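Local coordinates for protein chymotrypsin-like serine protease (Equine arteritis virus, PDB 1MBM) that probably cleaves viral polyproteins as a chymotrypsin-like serine endopeptidase of equine arteritis virus, carrying an alpha/beta extension at its C-terminus, at residues 27-32 / 58-63; 18-23 / 75-80; 153-158 / 177-182; 164-169 / 183-188. One frame throughout, in Å; residues are numbered along the deposited sequence.

How the contacts relate
The four contacts fall into two pairs at far ends of the molecule. Contacts 1 and 2, with centres about 13 Å apart, share the six-stranded antiparallel barrel: strands 14-22 and 25-31 are neighbours in it, and V27 and L29 probably bond back to W20 and S18. Along the chain, contact 1 falls within the span contact 2 closes. Contacts 3 and 4 come later, their segments alternating in sequence and their centres about 10 Å apart, in the C-terminal alpha/beta extension. Centres of one pair lie about 34 to 35 Å from those of the other, the nearest atoms about 16 Å. Hence the probable catalytic aspartate of contact 1 is well separated from the extension.

Contact 1 of 4, residues 27-32 / 58-63; sequences VVLTAS and GDFAEA
The F60 ring is met at its CZ corner, where L29 CD2 comes in obliquely at 3.7 Å, while T140 and P142 border it. The other flat group, the D59 carboxylate, has A31 CB 3.4 Å from OD2; its two oxygens are hydrogen-bonded outside the pair of strands, OD1 to H33 ND1 and OD2 to T129 OG1. F60 CG lies anti to the backbone N (chi1 -173°), which turns the ring back to L29 although its CB leads away from that strand. L29 also runs alongside E62, its CD2 3.7 Å from E62 CB, and the carboxylate of E62 continues to a salt bridge with R22.

Beneath these side chains lies an antiparallel ladder of the barrel. V28 pairs with A63 and T30 with A61 through reciprocal bonds, the straightest being V28 N to A63 O (2.8 Å, 176°). Past the ladder S32, first residue of helix 32-35, grips the loop G58-D59 twice: its N donates to D59 O (2.8 Å) from well above the carbonyl plane, and its OG donates to G58 O (2.8 Å) along a lone pair. Two bonds thus fix the backbone that carries D59. Its carboxylate, beside H33 and with T129 holding the second oxygen, is consistent with the aspartate of a Ser-His-Asp triad completed by S114, where its charge would favour a protonated histidine.

Contact 2 of 4, residues 18-23 / 75-80; sequences SVWTRN and PQLHFA
W20 leaves its strand with CG beside the backbone N (chi1 -46°), and its CB already touches L77 CB at 3.7 Å. Next, CG and CD2 lie under L77 CD1, which sits over the face of the five-membered ring in a CH-pi contact, 3.9 Å from its centroid. Along the six-membered ring, CE3 meets P75 CG at 3.7 Å, so the proline touches that rim from the side opposite L77 CD1. NE1 donates, near the ring plane, to S18 OG at 2.7 Å, which fixes the rotation of the indole.

The backbones meet in a single bridge at T21 and Q76. T21 N donates to P75 O (2.9 Å), and L77 N returns the bond to T21 O (2.7 Å), in the plane of that carbonyl. R22 runs beside L77 with NH1 3.8 Å from L77 CD2, and its guanidinium forms salt bridges with E25 and E62.

Segment 75-80 belongs to the connection between the two barrels of the chymotrypsin-like fold, and H78 and A80 bond on to V124 of the second. Two short backbone bonds with an indole touched by P75 and L77 imply a connection pinned to the first barrel by polar and apolar forces together.

Contact 3 of 4, residues 153-158 / 177-182; sequences TLSSLS and IADVDA
Both oxygens of the D179 carboxylate are taken by S155: OD1 accepts from its backbone N at 3.0 Å, and OD2 accepts from its OG at 2.6 Å. Each oxygen uses its syn lone pair, so the carboxylate meets the serine as a two-pronged clamp. To reach OD2, S155 OG occupies the crowded position between its own N and carbonyl carbon (chi1 61°), and D179 CG does likewise (chi1 66°). One residue earlier L154 N donates to I177 O at 2.9 Å, from above that carbonyl's plane.

Helix 154-158 begins here, in the C-terminal alpha/beta extension, right after the short strand 152-153 whose T153 makes a parallel bridge with I177. T153 is the N-cap: its OG1 accepts from S156 N at 3.1 Å. The acid therefore sits at a helix N-terminus, where the helix dipole would be expected to stabilise its negative charge.

D179 is brought to this place by the inverse gamma turn centred on A178. Around the turn, L154 CD1 packs on A178 CB at 4.0 Å, and L154 CB meets V180 CG2 at 3.7 Å. Behind them, S158 OG doubles the helical bond to L154 O, and the L154 side chain reaches on to I168 and V183.

Contact 4 of 4, residues 164-169 / 183-188; sequences PLTSIP and VPRSLA
This is a two-stranded antiparallel pairing, strand 165-167 with strand 182-184, in the C-terminal extension, and strand 182-184 continues directly into helix 185-192. T166 and V183 form its hydrogen-bonded pair. V183 N gives a straight bond to T166 O (2.9 Å, 168°), lying in the carbonyl plane; the return bond from T166 N to V183 O is shorter at 2.6 Å but clearly bent (132°). L165 and P184 stand next to it as a non-hydrogen-bonded pair, their side chains diverging.

P164 O is the busiest acceptor. It takes R185 N at 2.8 Å, in the plane of the carbonyl, and also T166 OG1 at 3.1 Å, from above that plane. R185 opens the helix after its N-cap P184, and its amide is satisfied by P164, the residue just before the partner strand; the first helical turn is closed by A188 N bonding back to P184 O.

R185 extends with CG anti to the backbone N (chi1 -171°), then bends at chi3, bringing one face of its guanidinium against the P164 ring, with P164 CG 3.6 Å above the guanidinium plane, offset toward its rim. T166 OG1, while donating to P164 O, lies against R185 CA (3.3 Å), and T166 CG2 faces A188 CB, 4.0 Å away. At the far end P169 CG rests on A188 O at 3.7 Å, while P169 also packs on I191 and D192.

Contact 1 of 4, residues 27-32 / 58-63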
loop_
_atom_site.group_PDB
_atom_site.type_symbol
_atom_site.label_atom_id
_atom_site.label_comp_id
_atom_site.label_asym_id
_atom_site.label_seq_id
_atom_site.Cartn_x
_atom_site.Cartn_y
_atom_site.Cartn_z
ATOM N N VAL A 27 -8.506 14.840 -2.081
ATOM C CA VAL A 27 -8.807 13.443 -2.361
ATOM C C VAL A 27 -8.445 12.531 -1.196
ATOM O O VAL A 27 -7.356 12.633 -0.631
ATOM C CB VAL A 27 -8.053 12.961 -3.615
ATOM C CG1 VAL A 27 -8.457 11.530 -3.975
ATOM C CG2 VAL A 27 -8.318 13.896 -4.778
ATOM N N VAL A 28 -9.358 11.636 -0.849
ATOM C CA VAL A 28 -9.136 10.698 0.245
ATOM C C VAL A 28 -9.195 9.258 -0.269
ATOM O O VAL A 28 -10.213 8.828 -0.786
ATOM C CB VAL A 28 -10.194 10.909 1.363
ATOM C CG1 VAL A 28 -10.016 9.884 2.504
ATOM C CG2 VAL A 28 -10.141 12.350 1.896
ATOM N N LEU A 29 -8.118 8.506 -0.098
ATOM C CA LEU A 29 -8.076 7.100 -0.528
ATOM C C LEU A 29 -8.089 6.124 0.640
ATOM O O LEU A 29 -7.504 6.398 1.679
ATOM C CB LEU A 29 -6.811 6.820 -1.327
ATOM C CG LEU A 29 -6.501 7.765 -2.477
ATOM C CD1 LEU A 29 -5.167 7.372 -3.124
ATOM C CD2 LEU A 29 -7.643 7.779 -3.493
ATOM N N THR A 30 -8.727 4.975 0.439
ATOM C CA THR A 30 -8.765 3.895 1.425
ATOM C C THR A 30 -9.244 2.639 0.693
ATOM O O THR A 30 -9.331 2.636 -0.548
ATOM C CB THR A 30 -9.679 4.256 2.658
ATOM O OG1 THR A 30 -9.550 3.272 3.694
ATOM C CG2 THR A 30 -11.180 4.217 2.299
ATOM N N ALA A 31 -9.509 1.572 1.445
ATOM C CA ALA A 31 -9.972 0.312 0.867
ATOM C C ALA A 31 -11.497 0.210 0.919
ATOM O O ALA A 31 -12.116 0.582 1.914
ATOM C CB ALA A 31 -9.344 -0.872 1.591
ATOM N N SER A 32 -12.093 -0.319 -0.143
ATOM C CA SER A 32 -13.552 -0.461 -0.208
ATOM C C SER A 32 -14.139 -1.313 0.925
ATOM O O SER A 32 -15.194 -0.990 1.463
ATOM C CB SER A 32 -13.971 -1.032 -1.561
ATOM O OG SER A 32 -13.434 -0.246 -2.613
ATOM N N GLY A 58 -13.252 -2.153 -7.464
ATOM C CA GLY A 58 -12.746 -3.279 -6.702
ATOM C C GLY A 58 -12.537 -2.774 -5.287
ATOM O O GLY A 58 -13.368 -2.020 -4.772
ATOM N N ASP A 59 -11.414 -3.136 -4.669
ATOM C CA ASP A 59 -11.141 -2.716 -3.288
ATOM C C ASP A 59 -10.497 -1.321 -3.179
ATOM O O ASP A 59 -10.155 -0.888 -2.086
ATOM C CB ASP A 59 -10.285 -3.766 -2.564
ATOM C CG ASP A 59 -10.316 -3.623 -1.042
ATOM O OD1 ASP A 59 -11.413 -3.460 -0.441
ATOM O OD2 ASP A 59 -9.276 -3.680 -0.360
ATOM N N PHE A 60 -10.310 -0.635 -4.307
ATOM C CA PHE A 60 -9.771 0.736 -4.303
ATOM C C PHE A 60 -10.914 1.733 -4.110
ATOM O O PHE A 60 -11.832 1.766 -4.921
ATOM C CB PHE A 60 -9.067 1.051 -5.636
ATOM C CG PHE A 60 -8.355 2.386 -5.644
ATOM C CD1 PHE A 60 -9.029 3.551 -5.994
ATOM C CD2 PHE A 60 -7.012 2.471 -5.287
ATOM C CE1 PHE A 60 -8.376 4.787 -6.005
ATOM C CE2 PHE A 60 -6.359 3.697 -5.290
ATOM C CZ PHE A 60 -7.042 4.853 -5.652
ATOM N N ALA A 61 -10.858 2.539 -3.049
ATOM C CA ALA A 61 -11.928 3.498 -2.748
ATOM C C ALA A 61 -11.435 4.943 -2.697
ATOM O O ALA A 61 -10.467 5.252 -2.018
ATOM C CB ALA A 61 -12.611 3.135 -1.431
ATOM N N GLU A 62 -12.118 5.832 -3.402
ATOM C CA GLU A 62 -11.708 7.229 -3.450
ATOM C C GLU A 62 -12.860 8.179 -3.151
ATOM O O GLU A 62 -13.938 8.070 -3.756
ATOM C CB GLU A 62 -11.131 7.551 -4.842
ATOM C CG GLU A 62 -10.964 9.035 -5.145
ATOM C CD GLU A 62 -10.499 9.276 -6.581
ATOM O OE1 GLU A 62 -9.418 8.795 -6.947
ATOM O OE2 GLU A 62 -11.220 9.930 -7.346
ATOM N N ALA A 63 -12.619 9.118 -2.237
ATOM C CA ALA A 63 -13.580 10.178 -1.931
ATOM C C ALA A 63 -12.969 11.520 -2.275
ATOM O O ALA A 63 -11.743 11.673 -2.273
ATOM C CB ALA A 63 -13.947 10.167 -0.447
#

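Contact 2 of 4, residues 18-23 / 75-80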
loop_
_atom_site.group_PDB
_atom_site.type_symbol
_atom_site.label_atom_id
_atom_site.label_comp_id
_atom_site.label_asym_id
_atom_site.label_seq_id
_atom_site.Cartn_x
_atom_site.Cartn_y
_atom_site.Cartn_z
ATOM N N SER A 18 -5.467 7.963 3.293
ATOM C CA SER A 18 -4.489 8.982 2.962
ATOM C C SER A 18 -5.194 10.152 2.284
ATOM O O SER A 18 -6.220 9.974 1.639
ATOM C CB SER A 18 -3.340 8.422 2.122
ATOM O OG SER A 18 -3.787 7.923 0.884
ATOM N N VAL A 19 -4.648 11.349 2.461
ATOM C CA VAL A 19 -5.263 12.575 1.954
ATOM C C VAL A 19 -4.335 13.299 0.977
ATOM O O VAL A 19 -3.148 13.415 1.221
ATOM C CB VAL A 19 -5.631 13.522 3.120
ATOM C CG1 VAL A 19 -6.404 14.710 2.614
ATOM C CG2 VAL A 19 -6.467 12.770 4.159
ATOM N N TRP A 20 -4.890 13.788 -0.124
ATOM C CA TRP A 20 -4.085 14.359 -1.196
ATOM C C TRP A 20 -4.758 15.531 -1.879
ATOM O O TRP A 20 -5.946 15.772 -1.691
ATOM C CB TRP A 20 -3.814 13.298 -2.269
ATOM C CG TRP A 20 -3.386 11.974 -1.735
ATOM C CD1 TRP A 20 -4.191 10.991 -1.221
ATOM C CD2 TRP A 20 -2.047 11.472 -1.664
ATOM N NE1 TRP A 20 -3.430 9.916 -0.829
ATOM C CE2 TRP A 20 -2.109 10.187 -1.089
ATOM C CE3 TRP A 20 -0.795 11.986 -2.020
ATOM C CZ2 TRP A 20 -0.973 9.415 -0.861
ATOM C CZ3 TRP A 20 0.339 11.211 -1.793
ATOM C CH2 TRP A 20 0.238 9.942 -1.218
ATOM N N THR A 21 -3.985 16.244 -2.700
ATOM C CA THR A 21 -4.517 17.338 -3.501
ATOM C C THR A 21 -4.528 16.925 -4.975
ATOM O O THR A 21 -3.586 16.291 -5.446
ATOM C CB THR A 21 -3.652 18.612 -3.312
ATOM O OG1 THR A 21 -3.813 19.104 -1.974
ATOM C CG2 THR A 21 -4.166 19.759 -4.174
ATOM N N ARG A 22 -5.605 17.272 -5.679
ATOM C CA ARG A 22 -5.731 17.043 -7.117
ATOM C C ARG A 22 -6.699 18.069 -7.743
ATOM O O ARG A 22 -7.864 18.126 -7.372
ATOM C CB ARG A 22 -6.236 15.622 -7.377
ATOM C CG ARG A 22 -6.236 15.203 -8.850
ATOM C CD ARG A 22 -6.903 13.853 -9.101
ATOM N NE ARG A 22 -8.250 13.802 -8.534
ATOM C CZ ARG A 22 -8.880 12.686 -8.199
ATOM N NH1 ARG A 22 -8.288 11.512 -8.368
ATOM N NH2 ARG A 22 -10.109 12.740 -7.701
ATOM N N ASN A 23 -6.217 18.878 -8.677
ATOM C CA ASN A 23 -7.055 19.864 -9.379
ATOM C C ASN A 23 -8.098 20.593 -8.518
ATOM O O ASN A 23 -9.308 20.519 -8.788
ATOM C CB ASN A 23 -7.759 19.207 -10.569
ATOM C CG ASN A 23 -6.795 18.505 -11.495
ATOM O OD1 ASN A 23 -5.692 18.987 -11.731
ATOM N ND2 ASN A 23 -7.201 17.352 -12.018
ATOM N N PRO A 75 -0.129 16.623 -0.011
ATOM C CA PRO A 75 0.752 16.395 -1.165
ATOM C C PRO A 75 -0.056 16.133 -2.430
ATOM O O PRO A 75 -1.171 15.605 -2.352
ATOM C CB PRO A 75 1.536 15.142 -0.761
ATOM C CG PRO A 75 0.665 14.489 0.282
ATOM C CD PRO A 75 0.087 15.626 1.053
ATOM N N GLN A 76 0.489 16.532 -3.575
ATOM C CA GLN A 76 -0.186 16.337 -4.848
ATOM C C GLN A 76 -0.374 14.854 -5.127
ATOM O O GLN A 76 0.519 14.051 -4.877
ATOM C CB GLN A 76 0.617 16.983 -5.977
ATOM C CG GLN A 76 -0.205 17.283 -7.215
ATOM C CD GLN A 76 -1.083 18.505 -7.043
ATOM O OE1 GLN A 76 -0.850 19.316 -6.148
ATOM N NE2 GLN A 76 -2.087 18.647 -7.905
ATOM N N LEU A 77 -1.548 14.488 -5.627
ATOM C CA LEU A 77 -1.829 13.089 -5.940
ATOM C C LEU A 77 -1.344 12.721 -7.331
ATOM O O LEU A 77 -1.791 13.311 -8.309
ATOM C CB LEU A 77 -3.335 12.812 -5.856
ATOM C CG LEU A 77 -3.790 11.372 -6.124
ATOM C CD1 LEU A 77 -3.086 10.399 -5.194
ATOM C CD2 LEU A 77 -5.299 11.220 -5.978
ATOM N N HIS A 78 -0.429 11.755 -7.415
ATOM C CA HIS A 78 0.004 11.209 -8.698
ATOM C C HIS A 78 -0.226 9.699 -8.669
ATOM O O HIS A 78 0.195 9.026 -7.735
ATOM C CB HIS A 78 1.495 11.476 -8.964
ATOM C CG HIS A 78 1.869 12.926 -8.968
ATOM N ND1 HIS A 78 1.451 13.801 -9.948
ATOM C CD2 HIS A 78 2.636 13.652 -8.116
ATOM C CE1 HIS A 78 1.936 15.003 -9.695
ATOM N NE2 HIS A 78 2.658 14.939 -8.590
ATOM N N PHE A 79 -0.926 9.167 -9.662
ATOM C CA PHE A 79 -1.061 7.725 -9.783
ATOM C C PHE A 79 0.038 7.233 -10.724
ATOM O O PHE A 79 0.401 7.935 -11.676
ATOM C CB PHE A 79 -2.435 7.349 -10.332
ATOM C CG PHE A 79 -3.551 7.456 -9.321
ATOM C CD1 PHE A 79 -3.320 7.188 -7.991
ATOM C CD2 PHE A 79 -4.831 7.823 -9.714
ATOM C CE1 PHE A 79 -4.357 7.276 -7.042
ATOM C CE2 PHE A 79 -5.862 7.918 -8.792
ATOM C CZ PHE A 79 -5.626 7.645 -7.453
ATOM N N ALA A 80 0.572 6.045 -10.461
ATOM C CA ALA A 80 1.585 5.457 -11.341
ATOM C C ALA A 80 1.460 3.941 -11.387
ATOM O O ALA A 80 1.027 3.307 -10.419
ATOM C CB ALA A 80 2.999 5.859 -10.913
#

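Contact 3 of 4, residues 153-158 / 177-182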
loop_
_atom_site.group_PDB
_atom_site.type_symbol
_atom_site.label_atom_id
_atom_site.label_comp_id
_atom_site.label_asym_id
_atom_site.label_seq_id
_atom_site.Cartn_x
_atom_site.Cartn_y
_atom_site.Cartn_z
ATOM N N THR A 153 9.313 -16.323 -10.347
ATOM C CA THR A 153 10.518 -17.026 -9.905
ATOM C C THR A 153 11.453 -16.023 -9.258
ATOM O O THR A 153 11.338 -14.814 -9.478
ATOM C CB THR A 153 11.243 -17.704 -11.069
ATOM O OG1 THR A 153 11.514 -16.731 -12.087
ATOM C CG2 THR A 153 10.352 -18.743 -11.762
ATOM N N LEU A 154 12.378 -16.515 -8.444
ATOM C CA LEU A 154 13.350 -15.631 -7.825
ATOM C C LEU A 154 14.267 -15.040 -8.879
ATOM O O LEU A 154 14.653 -13.877 -8.777
ATOM C CB LEU A 154 14.173 -16.353 -6.757
ATOM C CG LEU A 154 13.650 -16.402 -5.318
ATOM C CD1 LEU A 154 14.594 -17.230 -4.443
ATOM C CD2 LEU A 154 13.490 -14.999 -4.744
ATOM N N SER A 155 14.611 -15.834 -9.890
ATOM C CA SER A 155 15.487 -15.340 -10.953
ATOM C C SER A 155 14.829 -14.191 -11.723
ATOM O O SER A 155 15.459 -13.163 -11.957
ATOM C CB SER A 155 15.899 -16.464 -11.901
ATOM O OG SER A 155 14.768 -17.021 -12.530
ATOM N N SER A 156 13.559 -14.359 -12.086
ATOM C CA SER A 156 12.827 -13.312 -12.801
ATOM C C SER A 156 12.729 -12.036 -11.964
ATOM O O SER A 156 12.950 -10.940 -12.474
ATOM C CB SER A 156 11.433 -13.798 -13.223
ATOM O OG SER A 156 10.600 -12.713 -13.593
ATOM N N LEU A 157 12.408 -12.197 -10.678
ATOM C CA LEU A 157 12.337 -11.086 -9.740
ATOM C C LEU A 157 13.708 -10.396 -9.625
ATOM O O LEU A 157 13.798 -9.165 -9.581
ATOM C CB LEU A 157 11.906 -11.623 -8.368
ATOM C CG LEU A 157 11.326 -10.743 -7.263
ATOM C CD1 LEU A 157 10.253 -9.783 -7.787
ATOM C CD2 LEU A 157 10.756 -11.649 -6.170
ATOM N N SER A 158 14.768 -11.202 -9.603
ATOM C CA SER A 158 16.139 -10.710 -9.428
ATOM C C SER A 158 16.645 -9.736 -10.506
ATOM O O SER A 158 17.486 -8.885 -10.231
ATOM C CB SER A 158 17.096 -11.891 -9.281
ATOM O OG SER A 158 16.804 -12.596 -8.089
ATOM N N ILE A 177 8.810 -18.588 -6.496
ATOM C CA ILE A 177 9.416 -19.863 -6.853
ATOM C C ILE A 177 10.937 -19.807 -6.727
ATOM O O ILE A 177 11.606 -19.116 -7.484
ATOM C CB ILE A 177 8.973 -20.255 -8.273
ATOM C CG1 ILE A 177 7.442 -20.368 -8.302
ATOM C CG2 ILE A 177 9.628 -21.560 -8.711
ATOM C CD1 ILE A 177 6.848 -20.536 -9.688
ATOM N N ALA A 178 11.470 -20.524 -5.746
ATOM C CA ALA A 178 12.910 -20.501 -5.471
ATOM C C ALA A 178 13.716 -21.324 -6.484
ATOM O O ALA A 178 13.935 -22.513 -6.278
ATOM C CB ALA A 178 13.174 -20.980 -4.048
ATOM N N ASP A 179 14.157 -20.686 -7.568
ATOM C CA ASP A 179 14.860 -21.391 -8.645
ATOM C C ASP A 179 16.345 -21.020 -8.782
ATOM O O ASP A 179 16.995 -21.372 -9.765
ATOM C CB ASP A 179 14.151 -21.154 -9.979
ATOM C CG ASP A 179 14.225 -19.704 -10.429
ATOM O OD1 ASP A 179 14.407 -18.803 -9.571
ATOM O OD2 ASP A 179 14.110 -19.375 -11.631
ATOM N N VAL A 180 16.853 -20.273 -7.810
ATOM C CA VAL A 180 18.266 -19.905 -7.741
ATOM C C VAL A 180 18.602 -20.025 -6.270
ATOM O O VAL A 180 17.698 -20.075 -5.440
ATOM C CB VAL A 180 18.538 -18.454 -8.203
ATOM C CG1 VAL A 180 18.526 -18.343 -9.712
ATOM C CG2 VAL A 180 17.545 -17.484 -7.592
ATOM N N ASP A 181 19.882 -20.102 -5.930
ATOM C CA ASP A 181 20.236 -20.183 -4.520
ATOM C C ASP A 181 20.816 -18.868 -3.973
ATOM O O ASP A 181 21.333 -18.832 -2.859
ATOM C CB ASP A 181 21.144 -21.390 -4.224
ATOM C CG ASP A 181 22.524 -21.261 -4.840
ATOM O OD1 ASP A 181 22.765 -20.306 -5.607
ATOM O OD2 ASP A 181 23.439 -22.081 -4.606
ATOM N N ALA A 182 20.718 -17.801 -4.768
ATOM C CA ALA A 182 21.191 -16.478 -4.368
ATOM C C ALA A 182 20.496 -15.383 -5.159
ATOM O O ALA A 182 20.096 -15.591 -6.302
ATOM C CB ALA A 182 22.716 -16.363 -4.510
#

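Contact 4 of 4, residues 164-169 / 183-188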
loop_
_atom_site.group_PDB
_atom_site.type_symbol
_atom_site.label_atom_id
_atom_site.label_comp_id
_atom_site.label_asym_id
_atom_site.label_seq_id
_atom_site.Cartn_x
_atom_site.Cartn_y
_atom_site.Cartn_z
ATOM N N PRO A 164 25.300 -7.266 -5.245
ATOM C CA PRO A 164 25.936 -8.566 -5.451
ATOM C C PRO A 164 25.055 -9.699 -4.927
ATOM O O PRO A 164 24.091 -9.439 -4.194
ATOM C CB PRO A 164 27.217 -8.435 -4.630
ATOM C CG PRO A 164 26.764 -7.627 -3.458
ATOM C CD PRO A 164 25.915 -6.542 -4.115
ATOM N N LEU A 165 25.359 -10.930 -5.331
ATOM C CA LEU A 165 24.570 -12.096 -4.926
ATOM C C LEU A 165 24.601 -12.329 -3.415
ATOM O O LEU A 165 25.639 -12.194 -2.769
ATOM C CB LEU A 165 25.005 -13.354 -5.680
ATOM C CG LEU A 165 24.719 -13.382 -7.190
ATOM C CD1 LEU A 165 25.387 -14.601 -7.834
ATOM C CD2 LEU A 165 23.228 -13.382 -7.458
ATOM N N THR A 166 23.444 -12.670 -2.861
ATOM C CA THR A 166 23.286 -12.814 -1.420
ATOM C C THR A 166 22.367 -13.994 -1.118
ATOM O O THR A 166 21.475 -14.298 -1.910
ATOM C CB THR A 166 22.640 -11.524 -0.874
ATOM O OG1 THR A 166 23.417 -10.390 -1.279
ATOM C CG2 THR A 166 22.682 -11.479 0.651
ATOM N N SER A 167 22.559 -14.628 0.038
ATOM C CA SER A 167 21.722 -15.753 0.469
ATOM C C SER A 167 20.247 -15.360 0.557
ATOM O O SER A 167 19.915 -14.250 0.965
ATOM C CB SER A 167 22.193 -16.284 1.825
ATOM O OG SER A 167 23.494 -16.827 1.728
ATOM N N ILE A 168 19.376 -16.270 0.142
ATOM C CA ILE A 168 17.936 -16.040 0.158
ATOM C C ILE A 168 17.417 -16.094 1.586
ATOM O O ILE A 168 17.777 -16.996 2.329
ATOM C CB ILE A 168 17.247 -17.143 -0.661
ATOM C CG1 ILE A 168 17.892 -17.270 -2.034
ATOM C CG2 ILE A 168 15.750 -16.897 -0.817
ATOM C CD1 ILE A 168 17.524 -18.574 -2.680
ATOM N N PRO A 169 16.577 -15.131 1.965
ATOM C CA PRO A 169 15.959 -15.109 3.298
ATOM C C PRO A 169 15.193 -16.396 3.579
ATOM O O PRO A 169 14.714 -17.036 2.644
ATOM C CB PRO A 169 14.985 -13.933 3.212
ATOM C CG PRO A 169 15.536 -13.062 2.136
ATOM C CD PRO A 169 16.181 -13.969 1.150
ATOM N N VAL A 183 20.337 -14.219 -4.537
ATOM C CA VAL A 183 19.666 -13.074 -5.163
ATOM C C VAL A 183 20.466 -11.786 -4.911
ATOM O O VAL A 183 21.281 -11.741 -3.996
ATOM C CB VAL A 183 18.228 -12.886 -4.621
ATOM C CG1 VAL A 183 17.331 -14.090 -4.959
ATOM C CG2 VAL A 183 18.228 -12.609 -3.124
ATOM N N PRO A 184 20.270 -10.759 -5.741
ATOM C CA PRO A 184 20.909 -9.455 -5.514
ATOM C C PRO A 184 20.608 -8.929 -4.120
ATOM O O PRO A 184 19.472 -9.050 -3.640
ATOM C CB PRO A 184 20.253 -8.557 -6.556
ATOM C CG PRO A 184 19.933 -9.505 -7.685
ATOM C CD PRO A 184 19.479 -10.766 -6.987
ATOM N N ARG A 185 21.627 -8.347 -3.499
ATOM C CA ARG A 185 21.551 -7.833 -2.130
ATOM C C ARG A 185 20.336 -6.973 -1.799
ATOM O O ARG A 185 19.762 -7.108 -0.720
ATOM C CB ARG A 185 22.824 -7.055 -1.799
ATOM C CG ARG A 185 22.940 -6.651 -0.339
ATOM C CD ARG A 185 24.084 -5.690 -0.065
ATOM N NE ARG A 185 25.315 -6.372 0.311
ATOM C CZ ARG A 185 26.531 -6.013 -0.098
ATOM N NH1 ARG A 185 26.695 -4.982 -0.922
ATOM N NH2 ARG A 185 27.590 -6.694 0.319
ATOM N N SER A 186 19.951 -6.084 -2.712
ATOM C CA SER A 186 18.798 -5.217 -2.460
ATOM C C SER A 186 17.498 -6.021 -2.373
ATOM O O SER A 186 16.639 -5.688 -1.573
ATOM C CB SER A 186 18.689 -4.064 -3.470
ATOM O OG SER A 186 18.401 -4.537 -4.768
ATOM N N LEU A 187 17.368 -7.081 -3.169
ATOM C CA LEU A 187 16.191 -7.950 -3.078
ATOM C C LEU A 187 16.165 -8.684 -1.727
ATOM O O LEU A 187 15.125 -8.707 -1.056
ATOM C CB LEU A 187 16.119 -8.942 -4.257
ATOM C CG LEU A 187 14.966 -9.961 -4.286
ATOM C CD1 LEU A 187 13.613 -9.305 -4.002
ATOM C CD2 LEU A 187 14.918 -10.716 -5.638
ATOM N N ALA A 188 17.306 -9.249 -1.326
ATOM C CA ALA A 188 17.422 -9.980 -0.049
ATOM C C ALA A 188 17.168 -9.108 1.182
ATOM O O ALA A 188 16.479 -9.534 2.112
ATOM C CB ALA A 188 18.791 -10.647 0.076
#